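Local coordinates for SCARECROW-LIKE protein 7 (Oryza sativa Japonica Group, PDB 5HYZ) that is a GRAS-family protein, probably a transcription factor, that binds DNA in vitro and is involved in plant development and resistance to abiotic stress, at residues A[110-115]-A[199-204]; A[141-146]-A[177-182]. All coordinates share one frame; numbering follows the deposited sequence.

Contact 1: A[110-115]-A[199-204]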
loop_
_atom_site.group_PDB
_atom_site.type_symbol
_atom_site.label_atom_id
_atom_site.label_comp_id
_atom_site.label_asym_id
_atom_site.label_seq_id
_atom_site.Cartn_x
_atom_site.Cartn_y
_atom_site.Cartn_z
ATOM N N LYS A 110 11.610 21.782 16.537
ATOM C CA LYS A 110 10.830 22.504 15.515
ATOM C C LYS A 110 11.434 22.185 14.152
ATOM O O LYS A 110 12.645 22.259 13.987
ATOM C CB LYS A 110 10.884 24.022 15.755
ATOM C CG LYS A 110 10.352 24.399 17.128
ATOM C CD LYS A 110 10.279 25.921 17.182
ATOM C CE LYS A 110 10.219 26.428 18.615
ATOM N NZ LYS A 110 10.107 27.939 18.588
ATOM N N ILE A 111 10.579 21.794 13.219
ATOM C CA ILE A 111 11.038 21.322 11.933
ATOM C C ILE A 111 10.338 22.084 10.823
ATOM O O ILE A 111 9.109 22.336 10.879
ATOM C CB ILE A 111 10.751 19.799 11.795
ATOM C CG1 ILE A 111 11.670 19.018 12.804
ATOM C CG2 ILE A 111 11.057 19.334 10.331
ATOM C CD1 ILE A 111 11.328 17.527 12.932
ATOM N N HIS A 112 11.098 22.454 9.797
ATOM C CA HIS A 112 10.506 23.138 8.649
ATOM C C HIS A 112 10.859 22.354 7.406
ATOM O O HIS A 112 12.047 22.239 7.064
ATOM C CB HIS A 112 11.058 24.566 8.572
ATOM C CG HIS A 112 10.459 25.390 7.491
ATOM N ND1 HIS A 112 10.863 26.688 7.271
ATOM C CD2 HIS A 112 9.522 25.123 6.548
ATOM C CE1 HIS A 112 10.171 27.197 6.261
ATOM N NE2 HIS A 112 9.356 26.268 5.798
ATOM N N ILE A 113 9.868 21.804 6.725
ATOM C CA ILE A 113 10.087 21.048 5.470
ATOM C C ILE A 113 9.881 21.969 4.252
ATOM O O ILE A 113 8.859 22.636 4.175
ATOM C CB ILE A 113 9.050 19.894 5.348
ATOM C CG1 ILE A 113 9.112 18.950 6.560
ATOM C CG2 ILE A 113 9.202 19.120 4.004
ATOM C CD1 ILE A 113 10.488 18.324 6.763
ATOM N N VAL A 114 10.829 22.003 3.331
ATOM C CA VAL A 114 10.634 22.721 2.074
ATOM C C VAL A 114 10.520 21.722 0.976
ATOM O O VAL A 114 11.469 21.004 0.685
ATOM C CB VAL A 114 11.797 23.731 1.815
ATOM C CG1 VAL A 114 11.519 24.507 0.446
ATOM C CG2 VAL A 114 11.853 24.692 2.981
ATOM N N ASP A 115 9.348 21.623 0.366
ATOM C CA ASP A 115 9.123 20.642 -0.693
ATOM C C ASP A 115 9.123 21.305 -2.066
ATOM O O ASP A 115 8.142 22.017 -2.421
ATOM C CB ASP A 115 7.781 19.889 -0.469
ATOM C CG ASP A 115 7.661 18.644 -1.344
ATOM O OD1 ASP A 115 8.642 18.243 -2.015
ATOM O OD2 ASP A 115 6.591 17.987 -1.344
ATOM N N PRO A 199 15.520 30.895 12.935
ATOM C CA PRO A 199 16.778 30.362 13.462
ATOM C C PRO A 199 16.575 29.164 14.416
ATOM O O PRO A 199 17.489 28.350 14.556
ATOM C CB PRO A 199 17.394 31.581 14.184
ATOM C CG PRO A 199 16.223 32.407 14.589
ATOM C CD PRO A 199 15.202 32.233 13.473
ATOM N N ASP A 200 15.394 29.009 15.012
ATOM C CA ASP A 200 15.239 27.917 15.977
ATOM C C ASP A 200 14.638 26.620 15.400
ATOM O O ASP A 200 14.160 25.778 16.157
ATOM C CB ASP A 200 14.378 28.402 17.162
ATOM C CG ASP A 200 12.957 28.849 16.735
ATOM O OD1 ASP A 200 12.668 28.991 15.517
ATOM O OD2 ASP A 200 12.103 29.043 17.627
ATOM N N GLU A 201 14.651 26.438 14.079
ATOM C CA GLU A 201 13.992 25.258 13.530
ATOM C C GLU A 201 15.000 24.555 12.645
ATOM O O GLU A 201 15.925 25.181 12.129
ATOM C CB GLU A 201 12.723 25.659 12.740
ATOM C CG GLU A 201 13.071 26.353 11.504
ATOM C CD GLU A 201 11.874 27.042 10.811
ATOM O OE1 GLU A 201 10.758 26.911 11.343
ATOM O OE2 GLU A 201 12.145 27.619 9.714
ATOM N N ALA A 202 14.874 23.248 12.501
ATOM C CA ALA A 202 15.696 22.520 11.545
ATOM C C ALA A 202 14.967 22.488 10.223
ATOM O O ALA A 202 13.764 22.228 10.185
ATOM C CB ALA A 202 15.965 21.092 12.008
ATOM N N VAL A 203 15.712 22.650 9.140
ATOM C CA VAL A 203 15.135 22.653 7.828
ATOM C C VAL A 203 15.525 21.363 7.080
ATOM O O VAL A 203 16.689 20.951 7.145
ATOM C CB VAL A 203 15.662 23.869 7.027
ATOM C CG1 VAL A 203 15.160 23.758 5.613
ATOM C CG2 VAL A 203 15.183 25.185 7.702
ATOM N N ALA A 204 14.561 20.734 6.402
ATOM C CA ALA A 204 14.858 19.689 5.435
ATOM C C ALA A 204 14.300 20.113 4.100
ATOM O O ALA A 204 13.157 20.572 4.010
ATOM C CB ALA A 204 14.241 18.325 5.878
HETATM O O HOH W 1 14.529 22.991 16.931
HETATM O O HOH W 2 8.798 24.613 12.783
#

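Contact 2: A[141-146]-A[177-182]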
loop_
_atom_site.group_PDB
_atom_site.type_symbol
_atom_site.label_atom_id
_atom_site.label_comp_id
_atom_site.label_asym_id
_atom_site.label_seq_id
_atom_site.Cartn_x
_atom_site.Cartn_y
_atom_site.Cartn_z
ATOM N N ARG A 141 6.572 21.822 16.782
ATOM C CA ARG A 141 5.988 22.504 15.636
ATOM C C ARG A 141 6.569 21.921 14.347
ATOM O O ARG A 141 7.788 21.688 14.257
ATOM C CB ARG A 141 6.316 24.025 15.672
ATOM C CG ARG A 141 5.625 24.814 14.506
ATOM C CD ARG A 141 6.059 26.308 14.486
ATOM N NE ARG A 141 7.491 26.483 14.248
ATOM C CZ ARG A 141 8.082 27.659 14.053
ATOM N NH1 ARG A 141 7.335 28.757 14.117
ATOM N NH2 ARG A 141 9.402 27.735 13.824
ATOM N N ILE A 142 5.693 21.722 13.368
ATOM C CA ILE A 142 6.117 21.329 12.031
ATOM C C ILE A 142 5.512 22.316 11.023
ATOM O O ILE A 142 4.270 22.518 11.008
ATOM C CB ILE A 142 5.672 19.872 11.724
ATOM C CG1 ILE A 142 6.404 18.958 12.715
ATOM C CG2 ILE A 142 6.004 19.528 10.273
ATOM C CD1 ILE A 142 5.627 17.687 13.069
ATOM N N ARG A 143 6.383 22.928 10.197
ATOM C CA ARG A 143 5.920 23.783 9.115
ATOM C C ARG A 143 6.307 23.178 7.785
ATOM O O ARG A 143 7.366 22.553 7.677
ATOM C CB ARG A 143 6.570 25.178 9.240
ATOM C CG ARG A 143 6.085 25.896 10.463
ATOM C CD ARG A 143 6.318 27.416 10.242
ATOM N NE ARG A 143 7.726 27.744 10.189
ATOM C CZ ARG A 143 8.284 28.682 9.415
ATOM N NH1 ARG A 143 7.590 29.392 8.537
ATOM N NH2 ARG A 143 9.578 28.894 9.510
ATOM N N ILE A 144 5.448 23.289 6.792
ATOM C CA ILE A 144 5.767 22.847 5.441
ATOM C C ILE A 144 5.566 24.005 4.460
ATOM O O ILE A 144 4.549 24.707 4.500
ATOM C CB ILE A 144 4.881 21.634 5.029
ATOM C CG1 ILE A 144 5.100 20.515 6.054
ATOM C CG2 ILE A 144 5.264 21.164 3.609
ATOM C CD1 ILE A 144 4.542 19.178 5.588
ATOM N N THR A 145 6.579 24.248 3.638
ATOM C CA THR A 145 6.457 25.225 2.550
ATOM C C THR A 145 6.485 24.466 1.239
ATOM O O THR A 145 7.455 23.755 0.965
ATOM C CB THR A 145 7.627 26.258 2.612
ATOM O OG1 THR A 145 7.548 26.968 3.856
ATOM C CG2 THR A 145 7.481 27.218 1.417
ATOM N N GLY A 146 5.425 24.552 0.447
ATOM C CA GLY A 146 5.374 23.722 -0.738
ATOM C C GLY A 146 5.389 24.485 -2.049
ATOM O O GLY A 146 4.595 25.411 -2.237
ATOM N N ASP A 177 1.373 21.092 16.533
ATOM C CA ASP A 177 1.217 22.434 15.912
ATOM C C ASP A 177 1.770 22.352 14.499
ATOM O O ASP A 177 2.898 21.868 14.317
ATOM C CB ASP A 177 1.951 23.494 16.742
ATOM C CG ASP A 177 1.719 24.957 16.251
ATOM O OD1 ASP A 177 0.702 25.254 15.575
ATOM O OD2 ASP A 177 2.567 25.827 16.603
ATOM N N PHE A 178 0.978 22.780 13.520
ATOM C CA PHE A 178 1.339 22.530 12.121
ATOM C C PHE A 178 0.954 23.715 11.232
ATOM O O PHE A 178 -0.105 24.293 11.398
ATOM C CB PHE A 178 0.629 21.252 11.632
ATOM C CG PHE A 178 0.816 20.973 10.170
ATOM C CD1 PHE A 178 1.992 20.352 9.717
ATOM C CD2 PHE A 178 -0.179 21.309 9.271
ATOM C CE1 PHE A 178 2.183 20.091 8.349
ATOM C CE2 PHE A 178 -0.015 21.082 7.892
ATOM C CZ PHE A 178 1.170 20.454 7.421
ATOM N N GLU A 179 1.763 24.006 10.216
ATOM C CA GLU A 179 1.391 24.995 9.201
ATOM C C GLU A 179 1.833 24.498 7.835
ATOM O O GLU A 179 2.882 23.861 7.741
ATOM C CB GLU A 179 2.092 26.337 9.448
ATOM C CG GLU A 179 1.925 26.801 10.888
ATOM C CD GLU A 179 2.554 28.164 11.160
ATOM O OE1 GLU A 179 3.408 28.639 10.360
ATOM O OE2 GLU A 179 2.186 28.752 12.195
ATOM N N PHE A 180 1.072 24.832 6.812
ATOM C CA PHE A 180 1.429 24.568 5.400
ATOM C C PHE A 180 1.169 25.856 4.629
ATOM O O PHE A 180 0.069 26.444 4.768
ATOM C CB PHE A 180 0.552 23.453 4.817
ATOM C CG PHE A 180 0.816 23.148 3.337
ATOM C CD1 PHE A 180 0.223 23.909 2.306
ATOM C CD2 PHE A 180 1.655 22.087 2.983
ATOM C CE1 PHE A 180 0.482 23.666 0.981
ATOM C CE2 PHE A 180 1.903 21.791 1.647
ATOM C CZ PHE A 180 1.323 22.595 0.626
ATOM N N VAL A 181 2.145 26.274 3.823
ATOM C CA VAL A 181 1.895 27.379 2.889
ATOM C C VAL A 181 2.481 27.043 1.532
ATOM O O VAL A 181 3.481 26.299 1.471
ATOM C CB VAL A 181 2.526 28.703 3.490
ATOM C CG1 VAL A 181 4.038 28.676 3.452
ATOM C CG2 VAL A 181 2.119 29.848 2.693
ATOM N N PRO A 182 1.891 27.538 0.447
ATOM C CA PRO A 182 2.451 27.371 -0.906
ATOM C C PRO A 182 3.302 28.529 -1.363
ATOM O O PRO A 182 3.161 29.625 -0.822
ATOM C CB PRO A 182 1.210 27.326 -1.773
ATOM C CG PRO A 182 0.321 28.388 -1.115
ATOM C CD PRO A 182 0.543 28.185 0.384
#

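Contact 1: A[110-115]-A[199-204]
Lys110 O, His112 N, His112 O and Val114 N bond in turn to Ala202 N, Ala202 O, Ala204 N and Ala204 O, which sets strand 110-115 parallel to the start of strand 202-208 in a regular ladder. The shortest of these bonds is His112 N to Ala202 O at 2.7 Å. Before the ladder, a water joins Lys110 N to the carbonyl O of Asp200.

His112 and Glu201 carry the main side-chain contact. With CG anti to the backbone N (chi1 -176°), the His112 ring stands on the sheet face of Val203, where ND1 donates to Glu201 OE2 at 2.9 Å. The bond is bent, with an angle of 142° at the hydrogen. The donor sits above the carboxylate plane. Glu201 CD also packs on His112 CB at 3.4 Å. OE2 is held by two more donors, Glu198 N and Arg143 NH2, and OE1 forms a salt bridge with Arg141 NH2. These partners probably keep the carboxylate charged. The far ring nitrogen, NE2, hydrogen-bonds Thr145 OG1, so the ring is fixed from both ends. Val114 CG2 lies over one ring face, toward the rim.

At the outer end, the extended Lys110 chain reaches Asp200 OD2 with its NZ in a salt bridge, modelled doubtfully short at 2.5 Å. On the sheet face of Ile111, Ile113 and the two alanines, Ile113 CD1 meets Ala204 CB at 3.9 Å.

Ile111 to Asp115 form the predicted VHIID motif, on a central parallel strand of the Rossmann-like sheet of the GRAS domain. Ile101 of helix 89-104 touches Ile113 and Ala204, while Trp124, Leu127 and Leu131 of helix 122-132 pack on Ile113 and Ile111. Strand 141-148 runs along the other edge of strand 110-118.

Contact 2: A[141-146]-A[177-182]
The carbonyl O of Glu179 is met by two groups of strand 141-146: Ile144 N donates to it at 2.8 Å, and Arg143 CA makes a CH...O contact at 3.3 Å. The same ladder continues on both sides. Ile142 N bonds Asp177 O, Glu179 N bonds Ile142 O, and Val181 N bonds Ile144 O. It ends with Gly146 N on Val181 O at 2.8 Å. The strands are parallel, 9° apart.

Ile142, Ile144, Phe178 and Phe180 make one face of the sheet apolar. Ile144 reaches both phenylalanines with different branches. Its CG1, anti to the carbonyl carbon (chi1 -57°), lies 3.7 Å from Phe178 CE1, and its CD1 comes to the edge of that ring, in its plane. Its CG2 meets Phe180 CD2 at 3.8 Å. Ile142 CG2 touches Phe178 CD1 more loosely, at 4.1 Å. Gly146 CA lies near Phe180 CZ.

The opposite face carries Arg141, Arg143, Asp177 and Glu179, followed by Thr145 and Val181. Arg143 and Glu179 lie side by side and point the same way, with Arg143 CD 3.2 Å from Glu179 OE1. Their flat groups are nearly perpendicular, 86° apart, and no salt bridge forms, since Arg143 NE is 4.4 Å from OE1. The guanidinium instead hydrogen-bonds Leu196 O through NH2. Arg143 NE sits over the centre of the Arg141 guanidinium, and such close like charges probably rely on nearby acids. One of these is Glu198, which forms a salt bridge with Arg141 NH2.

Helix 157-174 covers the apolar face, with Leu167, Arg168 and Ala171 on Phe178. Leu128 of helix 122-132 touches both Ile142 and Phe178. Strand 141-148, helix 157-174 and strand 177-182 form a beta-alpha-beta unit, the parallel crossover characteristic of the Rossmann-like fold in this GRAS domain.

From the N terminus, the chain first passes through helices up to helix 89-104 and enters the sheet at strand 110-118. Helix 122-132 then leads to strand 141-148. Helix 157-174 returns the chain to strand 177-182, and contact 2 closes this short loop. The next strand, 202-208, is laid on the far side of strand 110-118, where contact 1 closes a longer loop. Contact 2 is therefore nested within contact 1, without crossing it. Their centres lie about 9 Å apart. Strands 110-118 and 141-148 are neighbours, so the two contacts order four parallel strands as 177-182, 141-148, 110-118 and 202-208.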